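Local coordinates for ABC transporter substrate-binding protein (Rhizobium radiobacter, PDB 6TFX) that binds the mannityl-opine mannopinic acid as the solute-binding protein of an ABC transporter that imports such opines into the bacterium, at residues R284-S298 / C453-A465. Sequence-based numbering, arbitrary orientation.
Sequences RGERVNRAVPSVIPS and CAIPLTENLGTWA. With MG (magnesium ion), chain G; N72 ((2~{R})-2-[[(3~{R},4~{R},5~{S})-3,4,5,6-tetrakis(oxidanyl)-2-oxidanylidene-hexyl]amino]pentanedioic acid), chain C.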
loop_
_atom_site.group_PDB
_atom_site.type_symbol
_atom_site.label_atom_id
_atom_site.label_comp_id
_atom_site.label_asym_id
_atom_site.label_seq_id
_atom_site.Cartn_x
_atom_site.Cartn_y
_atom_site.Cartn_z
ATOM N N ARG A 284 6.149 -11.809 -17.370
ATOM C CA ARG A 284 5.263 -12.097 -16.229
ATOM C C ARG A 284 3.818 -12.336 -16.638
ATOM O O ARG A 284 3.147 -13.141 -16.001
ATOM C CB ARG A 284 5.345 -10.999 -15.172
ATOM C CG ARG A 284 6.672 -11.028 -14.427
ATOM C CD ARG A 284 6.733 -9.951 -13.351
ATOM N NE ARG A 284 7.571 -10.408 -12.247
ATOM C CZ ARG A 284 7.644 -9.814 -11.055
ATOM N NH1 ARG A 284 6.963 -8.695 -10.816
ATOM N NH2 ARG A 284 8.399 -10.337 -10.093
ATOM N N GLY A 285 3.362 -11.657 -17.689
ATOM C CA GLY A 285 2.011 -11.831 -18.233
ATOM C C GLY A 285 1.201 -10.554 -18.176
ATOM O O GLY A 285 1.120 -9.903 -17.119
ATOM N N GLU A 286 0.562 -10.211 -19.309
ATOM C CA GLU A 286 -0.182 -8.958 -19.477
ATOM C C GLU A 286 -1.536 -8.880 -18.767
ATOM O O GLU A 286 -2.073 -7.775 -18.652
ATOM C CB GLU A 286 -0.347 -8.615 -20.971
ATOM C CG GLU A 286 0.709 -7.643 -21.470
ATOM C CD GLU A 286 1.851 -8.209 -22.295
ATOM O OE1 GLU A 286 2.051 -9.446 -22.300
ATOM O OE2 GLU A 286 2.556 -7.398 -22.937
ATOM N N ARG A 287 -2.075 -9.995 -18.255
ATOM C CA ARG A 287 -3.342 -9.948 -17.501
ATOM C C ARG A 287 -3.130 -9.271 -16.126
ATOM O O ARG A 287 -3.985 -8.515 -15.637
ATOM C CB ARG A 287 -3.876 -11.376 -17.304
ATOM C CG ARG A 287 -5.198 -11.452 -16.538
ATOM C CD ARG A 287 -5.629 -12.888 -16.302
ATOM N NE ARG A 287 -6.714 -12.969 -15.326
ATOM C CZ ARG A 287 -7.203 -14.105 -14.838
ATOM N NH1 ARG A 287 -6.709 -15.273 -15.231
ATOM N NH2 ARG A 287 -8.187 -14.081 -13.949
ATOM N N VAL A 288 -1.970 -9.534 -15.519
ATOM C CA VAL A 288 -1.664 -9.042 -14.178
ATOM C C VAL A 288 -0.674 -7.887 -14.172
ATOM O O VAL A 288 -0.731 -7.047 -13.274
ATOM C CB VAL A 288 -1.115 -10.252 -13.363
ATOM C CG1 VAL A 288 -0.428 -9.833 -12.066
ATOM C CG2 VAL A 288 -2.221 -11.277 -13.116
ATOM N N ASN A 289 0.216 -7.852 -15.184
ATOM C CA ASN A 289 1.330 -6.893 -15.222
ATOM C C ASN A 289 1.304 -5.974 -16.412
ATOM O O ASN A 289 0.999 -6.403 -17.520
ATOM C CB ASN A 289 2.639 -7.687 -15.296
ATOM C CG ASN A 289 2.744 -8.721 -14.210
ATOM O OD1 ASN A 289 3.210 -8.423 -13.116
ATOM N ND2 ASN A 289 2.281 -9.946 -14.476
ATOM N N ARG A 290 1.709 -4.720 -16.202
ATOM C CA ARG A 290 1.776 -3.774 -17.314
ATOM C C ARG A 290 2.936 -2.830 -17.105
ATOM O O ARG A 290 3.158 -2.386 -15.976
ATOM C CB ARG A 290 0.484 -2.937 -17.432
ATOM C CG ARG A 290 -0.767 -3.692 -17.889
ATOM C CD ARG A 290 -0.736 -4.129 -19.351
ATOM N NE ARG A 290 -1.763 -5.136 -19.627
ATOM C CZ ARG A 290 -3.012 -4.859 -19.992
ATOM N NH1 ARG A 290 -3.406 -3.598 -20.140
ATOM N NH2 ARG A 290 -3.877 -5.839 -20.217
ATOM N N ALA A 291 3.664 -2.501 -18.177
ATOM C CA ALA A 291 4.707 -1.474 -18.071
ATOM C C ALA A 291 3.970 -0.141 -17.928
ATOM O O ALA A 291 2.893 0.026 -18.518
ATOM C CB ALA A 291 5.560 -1.456 -19.325
ATOM N N VAL A 292 4.527 0.787 -17.138
ATOM C CA VAL A 292 3.867 2.077 -16.892
ATOM C C VAL A 292 4.717 3.214 -17.444
ATOM O O VAL A 292 5.869 3.361 -17.016
ATOM C CB VAL A 292 3.561 2.280 -15.372
ATOM C CG1 VAL A 292 2.855 3.621 -15.115
ATOM C CG2 VAL A 292 2.711 1.140 -14.841
ATOM N N PRO A 293 4.147 4.066 -18.328
ATOM C CA PRO A 293 4.950 5.152 -18.906
ATOM C C PRO A 293 5.100 6.403 -18.033
ATOM O O PRO A 293 5.283 7.502 -18.581
ATOM C CB PRO A 293 4.224 5.459 -20.216
ATOM C CG PRO A 293 2.760 5.220 -19.872
ATOM C CD PRO A 293 2.799 3.999 -18.946
ATOM N N SER A 294 5.078 6.262 -16.698
ATOM C CA SER A 294 5.291 7.383 -15.781
ATOM C C SER A 294 5.713 6.856 -14.426
ATOM O O SER A 294 5.916 5.629 -14.262
ATOM C CB SER A 294 4.060 8.290 -15.679
ATOM O OG SER A 294 4.428 9.504 -15.026
ATOM N N VAL A 295 5.837 7.757 -13.446
ATOM C CA VAL A 295 6.354 7.435 -12.130
ATOM C C VAL A 295 5.280 7.341 -11.044
ATOM O O VAL A 295 5.607 7.288 -9.856
ATOM C CB VAL A 295 7.476 8.428 -11.742
ATOM C CG1 VAL A 295 8.707 8.228 -12.633
ATOM C CG2 VAL A 295 6.973 9.881 -11.809
ATOM N N ILE A 296 4.013 7.283 -11.452
ATOM C CA ILE A 296 2.872 7.051 -10.580
ATOM C C ILE A 296 1.996 5.986 -11.251
ATOM O O ILE A 296 2.056 5.834 -12.475
ATOM C CB ILE A 296 2.084 8.341 -10.235
ATOM C CG1 ILE A 296 1.213 8.826 -11.422
ATOM C CG2 ILE A 296 3.023 9.444 -9.694
ATOM C CD1 ILE A 296 0.382 10.062 -11.053
ATOM N N PRO A 297 1.187 5.238 -10.478
ATOM C CA PRO A 297 0.364 4.171 -11.096
ATOM C C PRO A 297 -0.614 4.718 -12.142
ATOM O O PRO A 297 -1.078 5.857 -12.031
ATOM C CB PRO A 297 -0.367 3.546 -9.907
ATOM C CG PRO A 297 0.561 3.808 -8.712
ATOM C CD PRO A 297 1.043 5.241 -9.002
ATOM N N SER A 298 -0.922 3.904 -13.165
ATOM C CA SER A 298 -1.751 4.379 -14.291
ATOM C C SER A 298 -3.145 4.804 -13.854
ATOM O O SER A 298 -3.757 5.666 -14.498
ATOM C CB SER A 298 -1.820 3.337 -15.403
ATOM O OG SER A 298 -2.505 2.191 -14.930
ATOM N N CYS A 453 15.035 10.462 -11.277
ATOM C CA CYS A 453 15.039 10.223 -9.838
ATOM C C CYS A 453 14.530 8.805 -9.570
ATOM O O CYS A 453 14.912 8.168 -8.590
ATOM C CB CYS A 453 14.159 11.259 -9.160
ATOM S SG CYS A 453 14.768 12.940 -9.414
ATOM N N ALA A 454 13.650 8.317 -10.452
ATOM C CA ALA A 454 13.096 6.984 -10.319
ATOM C C ALA A 454 12.850 6.458 -11.709
ATOM O O ALA A 454 12.614 7.248 -12.637
ATOM C CB ALA A 454 11.796 7.009 -9.526
ATOM N N ILE A 455 12.973 5.144 -11.857
ATOM C CA ILE A 455 12.770 4.458 -13.136
ATOM C C ILE A 455 11.587 3.535 -12.945
ATOM O O ILE A 455 11.633 2.615 -12.128
ATOM C CB ILE A 455 14.031 3.660 -13.555
ATOM C CG1 ILE A 455 15.283 4.564 -13.624
ATOM C CG2 ILE A 455 13.745 2.954 -14.900
ATOM C CD1 ILE A 455 16.578 3.745 -13.552
ATOM N N PRO A 456 10.505 3.757 -13.694
ATOM C CA PRO A 456 9.331 2.897 -13.516
ATOM C C PRO A 456 9.537 1.545 -14.147
ATOM O O PRO A 456 10.207 1.408 -15.190
ATOM C CB PRO A 456 8.216 3.637 -14.256
ATOM C CG PRO A 456 8.912 4.494 -15.242
ATOM C CD PRO A 456 10.276 4.829 -14.686
ATOM N N LEU A 457 8.960 0.541 -13.507
ATOM C CA LEU A 457 9.037 -0.800 -14.054
ATOM C C LEU A 457 7.616 -1.164 -14.422
ATOM O O LEU A 457 6.994 -0.444 -15.197
ATOM C CB LEU A 457 9.683 -1.760 -13.036
ATOM C CG LEU A 457 11.040 -1.275 -12.488
ATOM C CD1 LEU A 457 11.535 -2.177 -11.458
ATOM C CD2 LEU A 457 12.041 -1.121 -13.594
ATOM N N THR A 458 7.101 -2.246 -13.876
ATOM C CA THR A 458 5.732 -2.665 -14.152
ATOM C C THR A 458 4.858 -2.335 -12.937
ATOM O O THR A 458 5.380 -2.138 -11.830
ATOM C CB THR A 458 5.715 -4.195 -14.328
ATOM O OG1 THR A 458 6.418 -4.786 -13.214
ATOM C CG2 THR A 458 6.322 -4.631 -15.655
ATOM N N GLU A 459 3.521 -2.353 -13.131
ATOM C CA GLU A 459 2.571 -2.308 -12.029
ATOM C C GLU A 459 1.888 -3.679 -12.088
ATOM O O GLU A 459 1.726 -4.233 -13.195
ATOM C CB GLU A 459 1.560 -1.144 -12.116
ATOM C CG GLU A 459 0.649 -1.173 -13.327
ATOM C CD GLU A 459 -0.205 0.069 -13.507
ATOM O OE1 GLU A 459 -0.072 1.018 -12.702
ATOM O OE2 GLU A 459 -0.976 0.108 -14.493
ATOM N N ASN A 460 1.545 -4.253 -10.927
ATOM C CA ASN A 460 0.897 -5.562 -10.935
ATOM C C ASN A 460 -0.364 -5.576 -10.047
ATOM O O ASN A 460 -0.357 -5.068 -8.919
ATOM C CB ASN A 460 1.851 -6.661 -10.415
ATOM C CG ASN A 460 2.811 -6.193 -9.336
ATOM O OD1 ASN A 460 2.433 -5.873 -8.182
ATOM N ND2 ASN A 460 4.048 -6.086 -9.718
ATOM N N LEU A 461 -1.414 -6.224 -10.541
ATOM C CA LEU A 461 -2.597 -6.421 -9.723
ATOM C C LEU A 461 -2.224 -7.459 -8.645
ATOM O O LEU A 461 -1.275 -8.234 -8.852
ATOM C CB LEU A 461 -3.724 -7.021 -10.595
ATOM C CG LEU A 461 -4.234 -6.097 -11.681
ATOM C CD1 LEU A 461 -5.170 -6.847 -12.618
ATOM C CD2 LEU A 461 -4.968 -4.911 -11.065
ATOM N N GLY A 462 -2.964 -7.481 -7.537
ATOM C CA GLY A 462 -2.745 -8.497 -6.510
ATOM C C GLY A 462 -3.287 -9.811 -7.047
ATOM O O GLY A 462 -4.278 -9.810 -7.769
ATOM N N THR A 463 -2.634 -10.932 -6.759
ATOM C CA THR A 463 -3.083 -12.232 -7.279
ATOM C C THR A 463 -3.282 -13.170 -6.103
ATOM O O THR A 463 -2.371 -13.352 -5.303
ATOM C CB THR A 463 -2.062 -12.835 -8.262
ATOM O OG1 THR A 463 -0.780 -12.831 -7.642
ATOM C CG2 THR A 463 -2.000 -12.088 -9.580
ATOM N N TRP A 464 -4.476 -13.756 -5.997
ATOM C CA TRP A 464 -4.797 -14.668 -4.896
ATOM C C TRP A 464 -5.680 -15.786 -5.404
ATOM O O TRP A 464 -6.536 -15.538 -6.254
ATOM C CB TRP A 464 -5.534 -13.883 -3.785
ATOM C CG TRP A 464 -4.671 -12.879 -3.061
ATOM C CD1 TRP A 464 -4.252 -11.656 -3.516
ATOM C CD2 TRP A 464 -4.204 -12.983 -1.717
ATOM N NE1 TRP A 464 -3.472 -11.039 -2.565
ATOM C CE2 TRP A 464 -3.448 -11.815 -1.440
ATOM C CE3 TRP A 464 -4.382 -13.931 -0.699
ATOM C CZ2 TRP A 464 -2.869 -11.579 -0.193
ATOM C CZ3 TRP A 464 -3.776 -13.711 0.529
ATOM C CH2 TRP A 464 -3.040 -12.540 0.774
ATOM N N ALA A 465 -5.443 -17.021 -4.928
ATOM C CA ALA A 465 -6.255 -18.159 -5.358
ATOM C C ALA A 465 -7.152 -18.599 -4.202
ATOM O O ALA A 465 -6.780 -18.462 -3.037
ATOM C CB ALA A 465 -5.364 -19.318 -5.766
HETATM MG MG MG G . 13.625 13.987 -8.479
HETATM O OAB N72 C . 6.558 -8.202 -8.075
HETATM C CAF N72 C . 6.378 -6.950 -7.384
HETATM C CAG N72 C . 6.046 -7.023 -5.856
HETATM O OAC N72 C . 5.633 -8.285 -5.441
HETATM C CAH N72 C . 5.264 -5.789 -5.401
HETATM O OAM N72 C . 4.662 -4.937 -6.298
HETATM C CAI N72 C . 4.137 -5.582 -4.408
HETATM O OAD N72 C . 3.310 -6.723 -4.348
HETATM C CAJ N72 C . 4.621 -4.982 -3.111
HETATM O OAE N72 C . 5.684 -4.310 -3.128
HETATM C CAK N72 C . 3.849 -5.252 -1.788
HETATM N N N72 C . 3.207 -4.052 -1.306
HETATM C CA N72 C . 3.580 -3.435 -0.090
HETATM C C N72 C . 4.861 -3.862 0.571
HETATM O O N72 C . 6.078 -3.427 0.499
HETATM C CB N72 C . 3.346 -1.925 -0.185
HETATM C CG N72 C . 4.128 -0.982 0.731
HETATM C CD N72 C . 3.381 0.317 1.044
HETATM O OE1 N72 C . 2.110 0.367 1.084
HETATM O OE2 N72 C . 4.053 1.346 1.281
HETATM O OXT N72 C . 4.476 -4.773 1.326
HETATM O O HOH W 1 5.102 -6.811 -12.133
HETATM O O HOH W 2 7.570 1.369 -17.287
#
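Arg284 and Asn460 meet at one wall of the opine pocket, where short strand 289-291 pairs antiparallel with long strand 454-467. Arg284 NH1 donates to the ligand hydroxyl OAB at 2.8 Å, and Asn460 OD1 accepts from ligand OAM at 3.1 Å. Water 1 lies in the plane of the Arg284 guanidinium, at its edge. It accepts from NH1 and from Asn460 ND2, donates to Asn289 OD1 and is hydrogen-bonded to Thr458 OG1. Four side chains from both segments thus fix this water behind the ligand. The amide planes of Asn289 and Asn460 stand 73° apart. The Asn289 amide is fixed in its rotation, because ND2 donates to Gly285 O within the amide plane and also to Gln226 O.

Backbone hydrogen bonds run from Arg290 N to Glu459 O and from Glu459 N to Arg290 O, the second at 2.9 Å. Leu461 N to Val288 O extends the pairing. The regular pairing ends at Ala291. Val292 N adds a weak bond to Leu457 O, and Ser294 O then rests on the Pro456 ring. Water 2 lies close to both Leu457 O and Val292 O.

Glu459 reaches away from the ligand. Its CG sits between backbone N and carbonyl carbon (chi1 62°), and the extended chain then passes Val292 CG2, which lies 3.4 Å from Glu459 CD. The carboxylate receives Ser298 N on OE1 at 3.0 Å and Ser298 OG on OE2 at 2.6 Å, each on a syn lone pair. This two-pronged grip ties the loop after strand 289-291 to the long strand. At the far end, Val288 CG2 packs on Thr463 CG2 at 3.6 Å.

Strand 454-467 also pairs with strand 240-255, which brings Glu249 and Asn251 to the same ligand. A ligand held by side chains from these neighbouring strands is as expected for the cleft of a periplasmic binding protein of solute-binding family 5.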